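Oxidored_FMN domain-containing protein ([Pseudomonas] geniculata N1, PDB 6L6J) binds FMN, a [4Fe-4S] cluster and ADP and probably acts as an oxidoreductase, an amine oxidase for 6-hydroxypseudooxynicotine. Local coordinates at residues A[397-402]-A[642-647]; A[414-417]-A[422-425]. One frame throughout, in Å; residues are numbered along the deposited sequence.

How the contacts relate
Both contacts belong to the Rossmann-like part of the chain that holds ADP, and their centres lie about 10 Å apart. Contact 1 joins the start of helix 398-410 to the segment that follows strand 641-643 and grips the terminal phosphate. Contact 2 lies within the long run of chain that contact 1 brings together; it ties strand 413-417 to segment 422-425, where Gly425 lies by the ribose and Gly424 near the inner phosphate. The two meet directly: Ile416 CD1 packs 3.9 Å from Gly400 C, and Pro398 CD lies 4.0 Å from Gly424 O. Helix 398-410 leads straight into strand 413-417, and both contacts reach the same parallel sheet.

Contact 1 of 2, residues A[397-402]-A[642-647]; sequences GPAGLE and ERIGDC. With ADP (adenosine-5'-diphosphate), chain D.
Ala399, in the first turn of helix 398-410, comes closest to Gly645, with 5.4 Å between their CA atoms and no hydrogen bond directly joining the two backbones. The methyl of Ala399 meets the glycine backbone, CB to Gly645 CA 4.0 Å, where a side chain in place of the hydrogen of Gly645 would collide with both that methyl and the phosphate. Ile644 adds the end of its longer branch: with chi1 at 52°, CG1 sits between the backbone N and the carbonyl carbon, and CD1 lies 4.0 Å from Ala399 O and 4.2 Å from Ala399 CB. ADP bridges the polar side. Ala399 N donates to O1B of ADP (3.1 Å, 157° at the hydrogen) and Asp646 N to O3B of ADP (2.9 Å). Together with the Ala399 amide, Gly397, at the N-cap beside O1A of ADP, is consistent with the glycine-rich turn (Gly397, Gly400) of a Rossmann-type nucleotide-binding fold. The Asp646 carboxylate turns to the terminal phosphate, OD2 2.6 Å from O2B of ADP, and OD2 also pairs with Arg426 in a salt bridge. Around this junction, Pro398 rests on helices 441-450 and 653-666, while Ile644 packs against strand 476-479, the sheet neighbour of strand 641-643.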
ATOM      1  N   GLY A 397     -10.103   8.446  18.312  1.00 31.22           N
ATOM      2  CA  GLY A 397      -9.051   7.996  17.377  1.00 30.47           C
ATOM      3  C   GLY A 397      -9.621   7.114  16.270  1.00 31.16           C
ATOM      4  O   GLY A 397     -10.833   6.870  16.214  1.00 33.84           O
ATOM      5  N   PRO A 398      -8.777   6.578  15.363  1.00 27.81           N
ATOM      6  CA  PRO A 398      -9.264   5.731  14.277  1.00 27.48           C
ATOM      7  C   PRO A 398      -9.937   4.437  14.764  1.00 30.47           C
ATOM      8  O   PRO A 398     -10.827   3.938  14.060  1.00 33.58           O
ATOM      9  CB  PRO A 398      -8.019   5.411  13.442  1.00 27.22           C
ATOM     10  CG  PRO A 398      -6.842   5.756  14.321  1.00 27.42           C
ATOM     11  CD  PRO A 398      -7.325   6.760  15.345  1.00 27.33           C
ATOM     12  N   ALA A 399      -9.535   3.917  15.934  1.00 29.22           N
ATOM     13  CA  ALA A 399     -10.141   2.710  16.547  1.00 28.75           C
ATOM     14  C   ALA A 399     -11.596   3.013  16.875  1.00 27.68           C
ATOM     15  O   ALA A 399     -12.468   2.409  16.247  1.00 29.90           O
ATOM     16  CB  ALA A 399      -9.375   2.255  17.775  1.00 29.89           C
ATOM     17  N   GLY A 400     -11.829   3.962  17.784  1.00 30.05           N
ATOM     18  CA  GLY A 400     -13.174   4.447  18.160  1.00 31.69           C
ATOM     19  C   GLY A 400     -14.058   4.727  16.944  1.00 33.94           C
ATOM     20  O   GLY A 400     -15.187   4.166  16.868  1.00 36.04           O
ATOM     21  N   LEU A 401     -13.569   5.552  16.019  1.00 32.90           N
ATOM     22  CA  LEU A 401     -14.350   6.049  14.857  1.00 34.37           C
ATOM     23  C   LEU A 401     -14.771   4.882  13.973  1.00 35.32           C
ATOM     24  O   LEU A 401     -15.866   4.971  13.372  1.00 38.84           O
ATOM     25  CB  LEU A 401     -13.509   7.036  14.042  1.00 33.24           C
ATOM     26  CG  LEU A 401     -13.350   8.409  14.673  1.00 34.25           C
ATOM     27  CD1 LEU A 401     -12.326   9.229  13.903  1.00 36.25           C
ATOM     28  CD2 LEU A 401     -14.688   9.126  14.734  1.00 34.41           C
ATOM     29  N   GLU A 402     -13.913   3.869  13.841  1.00 32.65           N
ATOM     30  CA  GLU A 402     -14.190   2.716  12.944  1.00 32.32           C
ATOM     31  C   GLU A 402     -15.261   1.835  13.597  1.00 29.13           C
ATOM     32  O   GLU A 402     -16.122   1.363  12.896  1.00 27.06           O
ATOM     33  CB  GLU A 402     -12.888   1.974  12.632  1.00 33.23           C
ATOM     34  CG  GLU A 402     -13.091   0.716  11.816  1.00 31.17           C
ATOM     35  CD  GLU A 402     -14.009   0.882  10.622  1.00 31.16           C
ATOM     36  OE1 GLU A 402     -13.928   1.917   9.962  1.00 34.13           O
ATOM     37  OE2 GLU A 402     -14.802  -0.032  10.354  1.00 34.61           O
ATOM     38  N   GLU A 642     -15.324  -4.023  26.485  1.00 41.15           N
ATOM     39  CA  GLU A 642     -14.105  -4.479  25.755  1.00 39.58           C
ATOM     40  C   GLU A 642     -13.203  -3.266  25.470  1.00 39.54           C
ATOM     41  O   GLU A 642     -13.712  -2.130  25.510  1.00 39.05           O
ATOM     42  CB  GLU A 642     -14.505  -5.261  24.503  1.00 37.03           C
ATOM     43  CG  GLU A 642     -14.721  -4.411  23.274  1.00 38.59           C
ATOM     44  CD  GLU A 642     -15.145  -5.190  22.040  1.00 38.19           C
ATOM     45  OE1 GLU A 642     -16.305  -5.014  21.599  1.00 38.57           O
ATOM     46  OE2 GLU A 642     -14.305  -5.964  21.510  1.00 38.06           O
ATOM     47  N   ARG A 643     -11.904  -3.505  25.255  1.00 40.83           N
ATOM     48  CA  ARG A 643     -10.914  -2.479  24.823  1.00 39.62           C
ATOM     49  C   ARG A 643     -10.433  -2.833  23.402  1.00 40.19           C
ATOM     50  O   ARG A 643     -10.468  -4.040  23.037  1.00 40.37           O
ATOM     51  CB  ARG A 643      -9.803  -2.358  25.873  1.00 42.72           C
ATOM     52  CG  ARG A 643      -8.825  -3.524  25.939  1.00 46.43           C
ATOM     53  CD  ARG A 643      -8.062  -3.647  27.256  1.00 45.86           C
ATOM     54  NE  ARG A 643      -6.637  -3.843  27.082  1.00 48.44           N
ATOM     55  CZ  ARG A 643      -5.753  -4.022  28.059  1.00 54.23           C
ATOM     56  NH1 ARG A 643      -6.136  -4.089  29.316  1.00 56.29           N
ATOM     57  NH2 ARG A 643      -4.469  -4.156  27.781  1.00 59.28           N
ATOM     58  N   ILE A 644     -10.059  -1.825  22.604  1.00 38.02           N
ATOM     59  CA  ILE A 644      -9.624  -1.993  21.181  1.00 37.15           C
ATOM     60  C   ILE A 644      -8.599  -0.922  20.803  1.00 35.84           C
ATOM     61  O   ILE A 644      -8.628   0.167  21.392  1.00 40.13           O
ATOM     62  CB  ILE A 644     -10.817  -1.935  20.226  1.00 37.86           C
ATOM     63  CG1 ILE A 644     -11.651  -0.683  20.467  1.00 41.34           C
ATOM     64  CG2 ILE A 644     -11.655  -3.194  20.316  1.00 40.62           C
ATOM     65  CD1 ILE A 644     -12.395  -0.213  19.232  1.00 41.68           C
ATOM     66  N   GLY A 645      -7.707  -1.249  19.870  1.00 32.50           N
ATOM     67  CA  GLY A 645      -6.708  -0.319  19.323  1.00 32.33           C
ATOM     68  C   GLY A 645      -5.494  -0.153  20.218  1.00 33.88           C
ATOM     69  O   GLY A 645      -5.111  -1.129  20.914  1.00 35.24           O
ATOM     70  N   ASP A 646      -4.880   1.033  20.190  1.00 31.75           N
ATOM     71  CA  ASP A 646      -3.577   1.297  20.855  1.00 31.92           C
ATOM     72  C   ASP A 646      -3.738   1.094  22.364  1.00 32.92           C
ATOM     73  O   ASP A 646      -2.760   0.728  23.032  1.00 33.89           O
ATOM     74  CB  ASP A 646      -3.055   2.699  20.526  1.00 31.76           C
ATOM     75  CG  ASP A 646      -2.691   2.914  19.067  1.00 28.41           C
ATOM     76  OD1 ASP A 646      -2.182   1.978  18.416  1.00 26.66           O
ATOM     77  OD2 ASP A 646      -2.946   4.013  18.597  1.00 28.43           O
ATOM     78  N   CYS A 647      -4.944   1.315  22.878  1.00 33.85           N
ATOM     79  CA  CYS A 647      -5.282   1.135  24.314  1.00 33.12           C
ATOM     80  C   CYS A 647      -5.235  -0.359  24.647  1.00 33.19           C
ATOM     81  O   CYS A 647      -4.863  -0.677  25.799  1.00 38.87           O
ATOM     82  CB  CYS A 647      -6.580   1.876  24.644  1.00 33.02           C
ATOM     83  SG  CYS A 647      -7.953   0.899  25.303  1.00 33.73           S
TER
HETATM   84  PB  ADP D 703      -6.349   4.591  18.611  1.00 31.73           P
HETATM   85  O1B ADP D 703      -7.689   5.065  18.098  1.00 30.66           O
HETATM   86  O2B ADP D 703      -5.308   4.395  17.509  1.00 29.63           O
HETATM   87  O3B ADP D 703      -6.473   3.396  19.523  1.00 34.39           O
HETATM   88  PA  ADP D 703      -5.879   7.304  19.614  1.00 30.59           P
HETATM   89  O1A ADP D 703      -5.970   7.762  18.197  1.00 29.62           O
HETATM   90  O2A ADP D 703      -4.749   7.776  20.448  1.00 29.48           O
HETATM   91  O3A ADP D 703      -5.780   5.718  19.597  1.00 31.62           O
HETATM   92  O5' ADP D 703      -7.293   7.554  20.351  1.00 31.25           O
HETATM   93  C5' ADP D 703      -7.387   7.869  21.760  1.00 30.95           C
HETATM   94  C4' ADP D 703      -8.326   9.034  21.954  1.00 32.04           C
HETATM   95  O4' ADP D 703      -9.128   8.787  23.141  1.00 32.12           O
HETATM   96  C3' ADP D 703      -7.649  10.394  22.199  1.00 34.70           C
HETATM   97  O3' ADP D 703      -8.381  11.490  21.664  1.00 30.89           O
HETATM   98  C2' ADP D 703      -7.628  10.444  23.731  1.00 36.46           C
HETATM   99  O2' ADP D 703      -7.394  11.717  24.299  1.00 35.78           O
HETATM  100  C1' ADP D 703      -9.035   9.912  23.985  1.00 36.10           C
HETATM  101  N9  ADP D 703      -9.305   9.546  25.375  1.00 37.54           N
HETATM  102  C8  ADP D 703      -8.452   8.959  26.282  1.00 36.13           C
HETATM  103  N7  ADP D 703      -8.993   8.784  27.461  1.00 37.43           N
HETATM  104  C5  ADP D 703     -10.278   9.310  27.335  1.00 39.11           C
HETATM  105  C6  ADP D 703     -11.363   9.430  28.235  1.00 38.91           C
HETATM  106  N6  ADP D 703     -11.336   9.000  29.488  1.00 36.06           N
HETATM  107  N1  ADP D 703     -12.507   9.998  27.778  1.00 40.13           N
HETATM  108  C2  ADP D 703     -12.544  10.415  26.508  1.00 38.08           C
HETATM  109  N3  ADP D 703     -11.598  10.348  25.577  1.00 36.26           N
HETATM  110  C4  ADP D 703     -10.479   9.780  26.053  1.00 35.85           C

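Contact 2 of 2, residues A[414-417]-A[422-425]. With ADP (adenosine-5'-diphosphate), chain D.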
ATOM      1  N   VAL A 414     -25.670   4.502  18.767  1.00 40.83           N
ATOM      2  CA  VAL A 414     -24.206   4.663  19.016  1.00 39.35           C
ATOM      3  C   VAL A 414     -23.920   6.060  19.561  1.00 38.63           C
ATOM      4  O   VAL A 414     -24.156   7.024  18.844  1.00 41.99           O
ATOM      5  CB  VAL A 414     -23.385   4.402  17.737  1.00 39.18           C
ATOM      6  CG1 VAL A 414     -21.910   4.742  17.929  1.00 36.94           C
ATOM      7  CG2 VAL A 414     -23.567   2.969  17.242  1.00 37.56           C
ATOM      8  N   SER A 415     -23.379   6.147  20.773  1.00 40.04           N
ATOM      9  CA  SER A 415     -22.750   7.379  21.309  1.00 40.76           C
ATOM     10  C   SER A 415     -21.226   7.216  21.275  1.00 41.86           C
ATOM     11  O   SER A 415     -20.740   6.103  21.572  1.00 42.16           O
ATOM     12  CB  SER A 415     -23.268   7.690  22.678  1.00 39.70           C
ATOM     13  OG  SER A 415     -24.602   8.155  22.583  1.00 41.15           O
ATOM     14  N   ILE A 416     -20.514   8.276  20.887  1.00 41.19           N
ATOM     15  CA  ILE A 416     -19.022   8.346  20.923  1.00 43.76           C
ATOM     16  C   ILE A 416     -18.588   9.651  21.616  1.00 42.16           C
ATOM     17  O   ILE A 416     -19.132  10.723  21.279  1.00 41.06           O
ATOM     18  CB  ILE A 416     -18.438   8.194  19.504  1.00 46.47           C
ATOM     19  CG1 ILE A 416     -16.917   8.344  19.497  1.00 47.17           C
ATOM     20  CG2 ILE A 416     -19.100   9.155  18.527  1.00 48.90           C
ATOM     21  CD1 ILE A 416     -16.237   7.703  18.303  1.00 49.61           C
ATOM     22  N   ALA A 417     -17.662   9.539  22.573  1.00 38.84           N
ATOM     23  CA  ALA A 417     -17.095  10.648  23.367  1.00 39.77           C
ATOM     24  C   ALA A 417     -15.581  10.734  23.131  1.00 40.56           C
ATOM     25  O   ALA A 417     -14.946   9.676  22.979  1.00 44.44           O
ATOM     26  CB  ALA A 417     -17.405  10.431  24.829  1.00 41.10           C
ATOM     27  N   GLU A 422     -11.305  18.106  18.773  1.00 38.35           N
ATOM     28  CA  GLU A 422     -11.225  17.680  17.344  1.00 36.53           C
ATOM     29  C   GLU A 422     -11.149  16.155  17.261  1.00 36.12           C
ATOM     30  O   GLU A 422     -10.340  15.549  18.015  1.00 34.36           O
ATOM     31  CB  GLU A 422     -10.007  18.323  16.683  1.00 34.58           C
ATOM     32  CG  GLU A 422     -10.055  18.308  15.169  1.00 33.51           C
ATOM     33  CD  GLU A 422      -8.750  18.731  14.506  1.00 34.50           C
ATOM     34  OE1 GLU A 422      -8.175  19.761  14.926  1.00 33.27           O
ATOM     35  OE2 GLU A 422      -8.302  18.031  13.573  1.00 35.12           O
ATOM     36  N   TRP A 423     -11.970  15.562  16.393  1.00 35.21           N
ATOM     37  CA  TRP A 423     -12.006  14.094  16.153  1.00 33.72           C
ATOM     38  C   TRP A 423     -10.684  13.686  15.502  1.00 31.32           C
ATOM     39  O   TRP A 423     -10.175  14.473  14.688  1.00 30.89           O
ATOM     40  CB  TRP A 423     -13.217  13.715  15.287  1.00 33.39           C
ATOM     41  CG  TRP A 423     -14.512  13.979  15.981  1.00 35.31           C
ATOM     42  CD1 TRP A 423     -15.402  14.983  15.723  1.00 35.00           C
ATOM     43  CD2 TRP A 423     -15.038  13.246  17.104  1.00 35.85           C
ATOM     44  NE1 TRP A 423     -16.450  14.925  16.602  1.00 35.03           N
ATOM     45  CE2 TRP A 423     -16.257  13.864  17.455  1.00 35.73           C
ATOM     46  CE3 TRP A 423     -14.603  12.135  17.833  1.00 34.54           C
ATOM     47  CZ2 TRP A 423     -17.034  13.403  18.512  1.00 34.38           C
ATOM     48  CZ3 TRP A 423     -15.371  11.689  18.883  1.00 35.31           C
ATOM     49  CH2 TRP A 423     -16.573  12.316  19.213  1.00 34.94           C
ATOM     50  N   GLY A 424     -10.145  12.526  15.882  1.00 30.14           N
ATOM     51  CA  GLY A 424      -8.959  11.921  15.235  1.00 30.84           C
ATOM     52  C   GLY A 424      -7.943  11.339  16.213  1.00 30.27           C
ATOM     53  O   GLY A 424      -6.963  10.741  15.754  1.00 30.22           O
ATOM     54  N   GLY A 425      -8.150  11.479  17.520  1.00 31.76           N
ATOM     55  CA  GLY A 425      -7.167  11.019  18.517  1.00 31.52           C
ATOM     56  C   GLY A 425      -5.755  11.342  18.061  1.00 30.38           C
ATOM     57  O   GLY A 425      -5.482  12.522  17.785  1.00 27.99           O
TER
HETATM   58  PB  ADP D 703      -6.349   4.591  18.611  1.00 31.73           P
HETATM   59  O1B ADP D 703      -7.689   5.065  18.098  1.00 30.66           O
HETATM   60  O2B ADP D 703      -5.308   4.395  17.509  1.00 29.63           O
HETATM   61  O3B ADP D 703      -6.473   3.396  19.523  1.00 34.39           O
HETATM   62  PA  ADP D 703      -5.879   7.304  19.614  1.00 30.59           P
HETATM   63  O1A ADP D 703      -5.970   7.762  18.197  1.00 29.62           O
HETATM   64  O2A ADP D 703      -4.749   7.776  20.448  1.00 29.48           O
HETATM   65  O3A ADP D 703      -5.780   5.718  19.597  1.00 31.62           O
HETATM   66  O5' ADP D 703      -7.293   7.554  20.351  1.00 31.25           O
HETATM   67  C5' ADP D 703      -7.387   7.869  21.760  1.00 30.95           C
HETATM   68  C4' ADP D 703      -8.326   9.034  21.954  1.00 32.04           C
HETATM   69  O4' ADP D 703      -9.128   8.787  23.141  1.00 32.12           O
HETATM   70  C3' ADP D 703      -7.649  10.394  22.199  1.00 34.70           C
HETATM   71  O3' ADP D 703      -8.381  11.490  21.664  1.00 30.89           O
HETATM   72  C2' ADP D 703      -7.628  10.444  23.731  1.00 36.46           C
HETATM   73  O2' ADP D 703      -7.394  11.717  24.299  1.00 35.78           O
HETATM   74  C1' ADP D 703      -9.035   9.912  23.985  1.00 36.10           C
HETATM   75  N9  ADP D 703      -9.305   9.546  25.375  1.00 37.54           N
HETATM   76  C8  ADP D 703      -8.452   8.959  26.282  1.00 36.13           C
HETATM   77  N7  ADP D 703      -8.993   8.784  27.461  1.00 37.43           N
HETATM   78  C5  ADP D 703     -10.278   9.310  27.335  1.00 39.11           C
HETATM   79  C6  ADP D 703     -11.363   9.430  28.235  1.00 38.91           C
HETATM   80  N6  ADP D 703     -11.336   9.000  29.488  1.00 36.06           N
HETATM   81  N1  ADP D 703     -12.507   9.998  27.778  1.00 40.13           N
HETATM   82  C2  ADP D 703     -12.544  10.415  26.508  1.00 38.08           C
HETATM   83  N3  ADP D 703     -11.598  10.348  25.577  1.00 36.26           N
HETATM   84  C4  ADP D 703     -10.479   9.780  26.053  1.00 35.85           C
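Ile416 and Trp423 carry this contact almost entirely through apolar packing. The six-membered end of the indole reaches the isoleucine, and Ile416 CG1 lies 3.7 Å from Trp423 CZ3. Two further carbons join in: Ile416 CD1 stands 4.1 Å from Trp423 CZ3, and Ile416 CG2 is equally far from Trp423 CH2. In Ile416 the longer branch, CG1, lies anti to the backbone N (chi1 177°), which carries it to the indole; CG1, CG2 and CD1 all lie on one side of the ring plane, displaced beyond the CZ3-CH2 rim and not over the ring centre. Met458 of strand 456-459 touches both residues, and Leu401 and Ala404 of helix 398-410 pack on Ile416.

The polar part of the contact is slight. Ile416 O lies at the edge of the indole, near the ring plane, 3.7 Å from Trp423 CH2; no hydrogen bond links the two segments. Cutting Ile416 back to an alanine removes CG1, CG2 and CD1 and is likely to open a gap beside Trp423 CZ3 and CH2, letting the indole shift.

Contacts with the nucleotide come from the glycines that follow the tryptophan. Gly425 CA approaches O3' of ADP to 3.4 Å, and its phi is positive, at 41°; a side chain there would run into O1A of ADP. Next in the chain, the backbone N of Arg426 hydrogen-bonds to ADP, and Asp418, which touches Trp423, also hydrogen-bonds the nucleotide. With carbon against carbon at its centre, the contact sets segment 422-425 against the end of strand 413-417 beside the ADP site, probably by burial and fit more than by directed bonds.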